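Local coordinates for protein cytochrome P450 (PDB 5L91) that probably works as a heme-dependent monooxygenase of the cytochrome P450 family, using molecular oxygen, and binds corticosterone over its heme, at residues S287-L292 and P315-A320; L151-E156 and T196-I201. All blocks are in the same frame, centred on the assembly; numbering follows the deposited sequence.

Overall arrangement
Both contacts belong to one cytochrome P450 fold, and interaction 2 comes first in the chain. Their centres are about 33 Å apart, on opposite sides of the chain's centre, and their nearest atoms about 18 Å apart. Interaction 1 is close to the heme. It joins the loop after helix 275-285 to the end of strand 312-315 and the short helix 317-320, and it touches both heme and corticosterone. Interaction 2 joins the loop between helices 141-151 and 158-168 to helix 177-207, away from the annotated sites. Helix 229-260 is shared: Pro-288 and Val-289 touch it in one contact, Leu-151 and Phe-198 in the other. Interaction 1 thus helps form the ligand pocket, while interaction 2 joins more peripheral helices.

Interaction 1. Residues S287-L292 and P315-A320; sequences SPVQAL and PWMGSA. With HEM (protoporphyrin IX containing Fe), chain C; C0R (corticosterone), chain D.
The carbonyl O of Gln-290 accepts a nearly straight hydrogen bond from the backbone N of Gly-318, 2.8 Å long with an angle of 176° at the hydrogen. Trp-316 CA adds a CA-H...O contact to the same oxygen. Further along, Leu-292 N donates to Pro-315 O at 3.0 Å. The first bond reaches the first turn of helix 317-320 and the second the end of strand 312-315. Trp-316, the N-cap residue, lies between them.

The Gln-290 side chain folds back at chi2 (-64°). Its NE2 donates to Ser-287 O at 2.7 Å, on a carbonyl lone pair. Its OE1 is hydrogen-bonded to Tyr-29 OH. This holds the amide at both ends. Gln-290 OE1 also lies close against Gly-318 CA, at 3.2 Å, where there is no side chain.

Ala-291 CB sits over one face of the Trp-316 indole, toward the rim. It makes a CH-pi contact 3.9 Å from the centre of the six-membered ring. Trp-316 NE1 is hydrogen-bonded to Asp-48 OD1.

Met-317 bends at chi2 and chi3, bringing its thioether back to the loop. Its SD is 3.7 Å from Leu-292 CG, while CE packs beside Val-289 CG1.

Val-289 and Leu-292 also meet the ligands. Leu-292 CD1 is 3.6 Å from heme CGA, a propionate carbon. Val-289 CG1 and Leu-292 CD2 both approach corticosterone O3. A water bound to the iron is hydrogen-bonded to corticosterone O4. Such a loop, following the K helix and lining both the heme and the bound steroid, is typical of the cytochrome P450 active site.

Interaction 2. Residues L151-E156 and T196-I201; sequences LGVPIE and TYFYRI
This is a mainly apolar, buried contact without hydrogen bonds between its two segments. It joins the turn after helix 141-151 to one side of the long helix 177-207. Gly-152 ends the first helix in a Schellman motif, with positive phi (114°), and the chain then runs on through Val-153 and Pro-154.

Tyr-197 reaches into the turn and shares the contact with Val-153 and Phe-198. Its CG is anti to the backbone N (chi1 -176°), which directs the ring toward the turn. The phenol OH of Tyr-197 comes 3.3 Å from Pro-154 CD and 3.4 Å from Val-153 CG1. Its hydrogen-bond partner is Asp-157, just past the turn.

Val-153 reaches both aromatic residues. CG1 is by the Tyr-197 hydroxyl, and Val-153 CG2 is 4.2 Å from Phe-198 CE1. Leu-151 crosses Phe-198 at about a right angle, with Leu-151 CD1 4.0 Å from Phe-198 CZ. One turn along from Tyr-197, Ile-201 reaches Pro-154 end-on, its CD1 4.0 Å from Pro-154 CD.

Neighbouring helices complete the surroundings. Phe-161 of helix 158-168 touches Leu-151 and Val-153. Ser-236 of helix 229-260 touches Leu-151 and Phe-198, and Ile-214 of helix 213-219 packs on Phe-198 and Ile-201.

Interaction 1. Residues S287-L292 and P315-A320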
# COMPACT_ATOMS: atom_id res chain seq x y z
N SER A 287 6.19 4.26 6.93
CA SER A 287 5.88 3.19 6.02
C SER A 287 4.37 2.91 5.99
O SER A 287 3.80 2.58 7.05
CB SER A 287 6.65 1.96 6.51
OG SER A 287 8.02 2.30 6.80
N PRO A 288 3.70 3.00 4.84
CA PRO A 288 2.25 2.69 4.81
C PRO A 288 1.94 1.30 5.34
O PRO A 288 0.96 1.13 6.08
CB PRO A 288 1.92 2.83 3.31
CG PRO A 288 3.00 3.86 2.79
CD PRO A 288 4.21 3.44 3.52
N VAL A 289 2.79 0.33 5.04
CA VAL A 289 2.67 -1.04 5.55
C VAL A 289 3.77 -1.23 6.59
O VAL A 289 4.97 -1.27 6.25
CB VAL A 289 2.77 -2.08 4.43
CG1 VAL A 289 2.50 -3.49 5.00
CG2 VAL A 289 1.77 -1.79 3.28
N GLN A 290 3.35 -1.41 7.85
CA GLN A 290 4.25 -1.57 8.99
C GLN A 290 4.73 -3.00 9.16
O GLN A 290 5.83 -3.22 9.68
CB GLN A 290 3.56 -1.13 10.26
CG GLN A 290 3.35 0.32 10.37
CD GLN A 290 4.68 1.10 10.44
OE1 GLN A 290 5.48 0.89 11.33
NE2 GLN A 290 4.92 1.96 9.48
N ALA A 291 3.94 -3.98 8.74
CA ALA A 291 4.20 -5.37 9.07
C ALA A 291 3.50 -6.26 8.05
O ALA A 291 2.50 -5.88 7.43
CB ALA A 291 3.72 -5.71 10.48
N LEU A 292 4.01 -7.48 7.92
CA LEU A 292 3.41 -8.49 7.05
C LEU A 292 3.12 -9.76 7.83
O LEU A 292 3.22 -9.78 9.06
CB LEU A 292 4.31 -8.80 5.86
CG LEU A 292 4.43 -7.65 4.85
CD1 LEU A 292 5.45 -8.01 3.84
CD2 LEU A 292 3.09 -7.40 4.20
N PRO A 315 6.68 -10.16 10.61
CA PRO A 315 7.84 -9.25 10.48
C PRO A 315 7.41 -7.79 10.36
O PRO A 315 6.51 -7.45 9.58
CB PRO A 315 8.51 -9.72 9.18
CG PRO A 315 7.40 -10.23 8.37
CD PRO A 315 6.33 -10.78 9.32
N TRP A 316 8.05 -6.93 11.17
CA TRP A 316 7.70 -5.50 11.29
C TRP A 316 8.70 -4.66 10.51
O TRP A 316 9.69 -4.15 11.06
CB TRP A 316 7.66 -5.07 12.75
CG TRP A 316 6.58 -5.73 13.51
CD1 TRP A 316 6.63 -6.97 14.06
CD2 TRP A 316 5.29 -5.20 13.81
NE1 TRP A 316 5.46 -7.24 14.69
CE2 TRP A 316 4.62 -6.18 14.55
CE3 TRP A 316 4.64 -4.00 13.53
CZ2 TRP A 316 3.32 -6.01 15.00
CZ3 TRP A 316 3.36 -3.83 13.97
CH2 TRP A 316 2.71 -4.82 14.72
N MET A 317 8.44 -4.50 9.22
CA MET A 317 9.27 -3.59 8.44
C MET A 317 9.32 -2.22 9.07
O MET A 317 10.37 -1.58 9.10
CB MET A 317 8.75 -3.48 7.01
CG MET A 317 8.71 -4.74 6.26
SD MET A 317 7.08 -5.50 6.26
CE MET A 317 6.14 -4.37 5.25
N GLY A 318 8.20 -1.76 9.63
CA GLY A 318 8.23 -0.45 10.27
C GLY A 318 9.35 -0.32 11.29
O GLY A 318 9.92 0.77 11.46
N SER A 319 9.65 -1.42 11.98
CA SER A 319 10.69 -1.48 13.00
C SER A 319 12.06 -1.68 12.37
O SER A 319 13.03 -1.05 12.77
CB SER A 319 10.39 -2.61 14.00
OG SER A 319 11.44 -2.82 14.94
N ALA A 320 12.15 -2.59 11.40
CA ALA A 320 13.37 -2.78 10.64
C ALA A 320 13.93 -1.45 10.17
O ALA A 320 15.14 -1.24 10.11
CB ALA A 320 13.10 -3.68 9.43
CHA HEM C . 3.09 -6.59 -2.68
CHB HEM C . 3.49 -2.51 -0.15
CHC HEM C . 1.33 0.02 -3.63
CHD HEM C . 0.31 -4.18 -5.76
C1A HEM C . 3.43 -5.68 -1.71
C2A HEM C . 4.18 -5.97 -0.51
C3A HEM C . 4.27 -4.84 0.19
C4A HEM C . 3.58 -3.81 -0.55
CMA HEM C . 4.93 -4.60 1.56
CAA HEM C . 4.71 -7.36 -0.14
CBA HEM C . 3.58 -8.14 0.55
CGA HEM C . 4.09 -9.53 0.92
O1A HEM C . 5.29 -9.81 0.76
O2A HEM C . 3.30 -10.40 1.33
C1B HEM C . 3.00 -1.49 -0.91
C2B HEM C . 3.13 -0.11 -0.55
C3B HEM C . 2.49 0.60 -1.49
C4B HEM C . 2.02 -0.33 -2.48
CMB HEM C . 3.80 0.40 0.74
CAB HEM C . 2.31 2.13 -1.62
CBB HEM C . 3.25 3.00 -1.32
C1C HEM C . 0.88 -0.88 -4.56
C2C HEM C . 0.27 -0.61 -5.83
C3C HEM C . 0.02 -1.79 -6.42
C4C HEM C . 0.44 -2.83 -5.53
CMC HEM C . 0.06 0.82 -6.37
CAC HEM C . -0.65 -2.08 -7.78
CBC HEM C . -1.52 -1.21 -8.29
C1D HEM C . 0.95 -5.18 -5.10
C2D HEM C . 0.87 -6.57 -5.45
C3D HEM C . 1.64 -7.25 -4.60
C4D HEM C . 2.22 -6.29 -3.69
CMD HEM C . 0.03 -7.14 -6.62
CAD HEM C . 1.88 -8.80 -4.54
CBD HEM C . 3.13 -9.24 -5.27
CGD HEM C . 3.38 -10.70 -5.09
O1D HEM C . 4.12 -11.21 -5.96
O2D HEM C . 2.84 -11.35 -4.16
NA HEM C . 3.09 -4.34 -1.70
NB HEM C . 2.32 -1.61 -2.09
NC HEM C . 0.96 -2.24 -4.41
ND HEM C . 1.80 -5.02 -4.02
FE HEM C . 2.15 -3.28 -3.13
C1 C0R D . -7.46 -3.45 3.21
C2 C0R D . -8.91 -3.13 3.54
C3 C0R D . -9.38 -3.60 5.00
C4 C0R D . -8.24 -3.65 6.18
C5 C0R D . -6.78 -3.43 5.74
C6 C0R D . -5.66 -3.49 6.88
C7 C0R D . -4.54 -4.54 6.32
C8 C0R D . -4.01 -4.10 4.95
C9 C0R D . -5.15 -4.00 3.83
C10 C0R D . -6.41 -3.16 4.23
C11 C0R D . -4.53 -3.64 2.40
C12 C0R D . -3.33 -4.68 2.05
C13 C0R D . -2.21 -4.74 3.10
C14 C0R D . -2.84 -5.04 4.59
C15 C0R D . -1.77 -5.02 5.41
C16 C0R D . -0.64 -5.82 4.57
C17 C0R D . -1.31 -5.77 3.00
C18 C0R D . -1.50 -3.35 3.10
C19 C0R D . -6.20 -1.60 4.14
C20 C0R D . -0.21 -5.58 1.94
C21 C0R D . -0.54 -5.76 0.46
O1 C0R D . -10.51 -3.93 5.29
O2 C0R D . -4.10 -2.39 2.35
O3 C0R D . 0.92 -5.25 2.29
O4 C0R D . 0.63 -5.37 -0.24
O HOH W 1 0.47 -3.49 -1.99

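Interaction 2. Residues L151-E156 and T196-I201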
# COMPACT_ATOMS: atom_id res chain seq x y z
N LEU A 151 -6.56 -0.24 -15.41
CA LEU A 151 -7.11 -1.58 -15.54
C LEU A 151 -7.97 -1.76 -16.79
O LEU A 151 -8.04 -2.87 -17.33
CB LEU A 151 -7.98 -1.92 -14.34
CG LEU A 151 -7.31 -2.53 -13.14
CD1 LEU A 151 -8.29 -2.55 -12.04
CD2 LEU A 151 -6.84 -3.94 -13.48
N GLY A 152 -8.66 -0.71 -17.22
CA GLY A 152 -9.60 -0.79 -18.34
C GLY A 152 -11.06 -0.55 -17.95
O GLY A 152 -11.96 -0.75 -18.77
N VAL A 153 -11.31 -0.09 -16.74
CA VAL A 153 -12.64 0.26 -16.29
C VAL A 153 -13.06 1.48 -17.09
O VAL A 153 -12.37 2.50 -17.03
CB VAL A 153 -12.67 0.55 -14.79
CG1 VAL A 153 -14.06 0.96 -14.37
CG2 VAL A 153 -12.18 -0.67 -14.02
N PRO A 154 -14.17 1.46 -17.84
CA PRO A 154 -14.53 2.66 -18.59
C PRO A 154 -14.98 3.74 -17.64
O PRO A 154 -15.54 3.49 -16.58
CB PRO A 154 -15.65 2.21 -19.52
CG PRO A 154 -16.27 1.03 -18.82
CD PRO A 154 -15.14 0.37 -18.03
N ILE A 155 -14.74 4.98 -18.06
CA ILE A 155 -14.99 6.14 -17.21
C ILE A 155 -16.40 6.12 -16.64
O ILE A 155 -16.62 6.52 -15.50
CB ILE A 155 -14.69 7.42 -18.00
CG1 ILE A 155 -14.92 8.68 -17.15
CG2 ILE A 155 -15.55 7.43 -19.29
CD1 ILE A 155 -14.18 8.72 -15.81
N GLU A 156 -17.38 5.67 -17.43
CA GLU A 156 -18.78 5.70 -16.98
C GLU A 156 -19.01 4.84 -15.73
O GLU A 156 -19.93 5.11 -14.95
CB GLU A 156 -19.68 5.23 -18.12
CG GLU A 156 -19.56 6.05 -19.39
CD GLU A 156 -18.45 5.63 -20.35
OE1 GLU A 156 -18.13 4.43 -20.45
OE2 GLU A 156 -18.00 6.52 -21.11
N THR A 196 -18.08 -10.21 -10.65
CA THR A 196 -19.01 -10.22 -11.78
C THR A 196 -18.66 -9.11 -12.73
O THR A 196 -18.63 -9.31 -13.95
CB THR A 196 -20.46 -10.07 -11.32
OG1 THR A 196 -20.83 -11.18 -10.49
CG2 THR A 196 -21.43 -10.01 -12.58
N TYR A 197 -18.38 -7.93 -12.18
CA TYR A 197 -17.97 -6.82 -13.00
C TYR A 197 -16.75 -7.19 -13.85
O TYR A 197 -16.75 -6.98 -15.07
CB TYR A 197 -17.71 -5.59 -12.13
CG TYR A 197 -17.38 -4.39 -12.99
CD1 TYR A 197 -18.40 -3.65 -13.59
CD2 TYR A 197 -16.07 -4.03 -13.23
CE1 TYR A 197 -18.10 -2.59 -14.39
CE2 TYR A 197 -15.76 -2.99 -14.03
CZ TYR A 197 -16.76 -2.28 -14.62
OH TYR A 197 -16.42 -1.23 -15.41
N PHE A 198 -15.71 -7.76 -13.25
CA PHE A 198 -14.49 -8.00 -14.03
C PHE A 198 -14.62 -9.16 -15.02
O PHE A 198 -13.92 -9.16 -16.03
CB PHE A 198 -13.29 -8.22 -13.10
CG PHE A 198 -12.74 -6.97 -12.56
CD1 PHE A 198 -12.34 -5.95 -13.42
CD2 PHE A 198 -12.66 -6.77 -11.21
CE1 PHE A 198 -11.85 -4.75 -12.94
CE2 PHE A 198 -12.15 -5.57 -10.72
CZ PHE A 198 -11.76 -4.55 -11.61
N TYR A 199 -15.45 -10.16 -14.73
CA TYR A 199 -15.70 -11.19 -15.76
C TYR A 199 -16.30 -10.55 -17.01
O TYR A 199 -15.93 -10.89 -18.15
CB TYR A 199 -16.60 -12.29 -15.20
CG TYR A 199 -15.88 -13.30 -14.34
CD1 TYR A 199 -14.89 -14.09 -14.87
CD2 TYR A 199 -16.15 -13.41 -12.98
CE1 TYR A 199 -14.21 -15.01 -14.11
CE2 TYR A 199 -15.46 -14.33 -12.21
CZ TYR A 199 -14.49 -15.11 -12.79
OH TYR A 199 -13.79 -16.03 -12.05
N ARG A 200 -17.18 -9.57 -16.82
CA ARG A 200 -17.77 -8.82 -17.93
C ARG A 200 -16.72 -8.04 -18.70
O ARG A 200 -16.64 -8.14 -19.93
CB ARG A 200 -18.80 -7.85 -17.39
CG ARG A 200 -20.23 -8.04 -17.81
CD ARG A 200 -20.98 -6.86 -17.18
NE ARG A 200 -21.86 -7.34 -16.14
CZ ARG A 200 -22.21 -6.64 -15.07
NH1 ARG A 200 -21.75 -5.42 -14.86
NH2 ARG A 200 -23.05 -7.20 -14.23
N ILE A 201 -15.92 -7.21 -17.99
CA ILE A 201 -14.86 -6.45 -18.64
C ILE A 201 -13.98 -7.39 -19.44
O ILE A 201 -13.60 -7.08 -20.58
CB ILE A 201 -14.02 -5.66 -17.62
CG1 ILE A 201 -14.87 -4.62 -16.89
CG2 ILE A 201 -12.87 -4.98 -18.31
CD1 ILE A 201 -15.52 -3.57 -17.79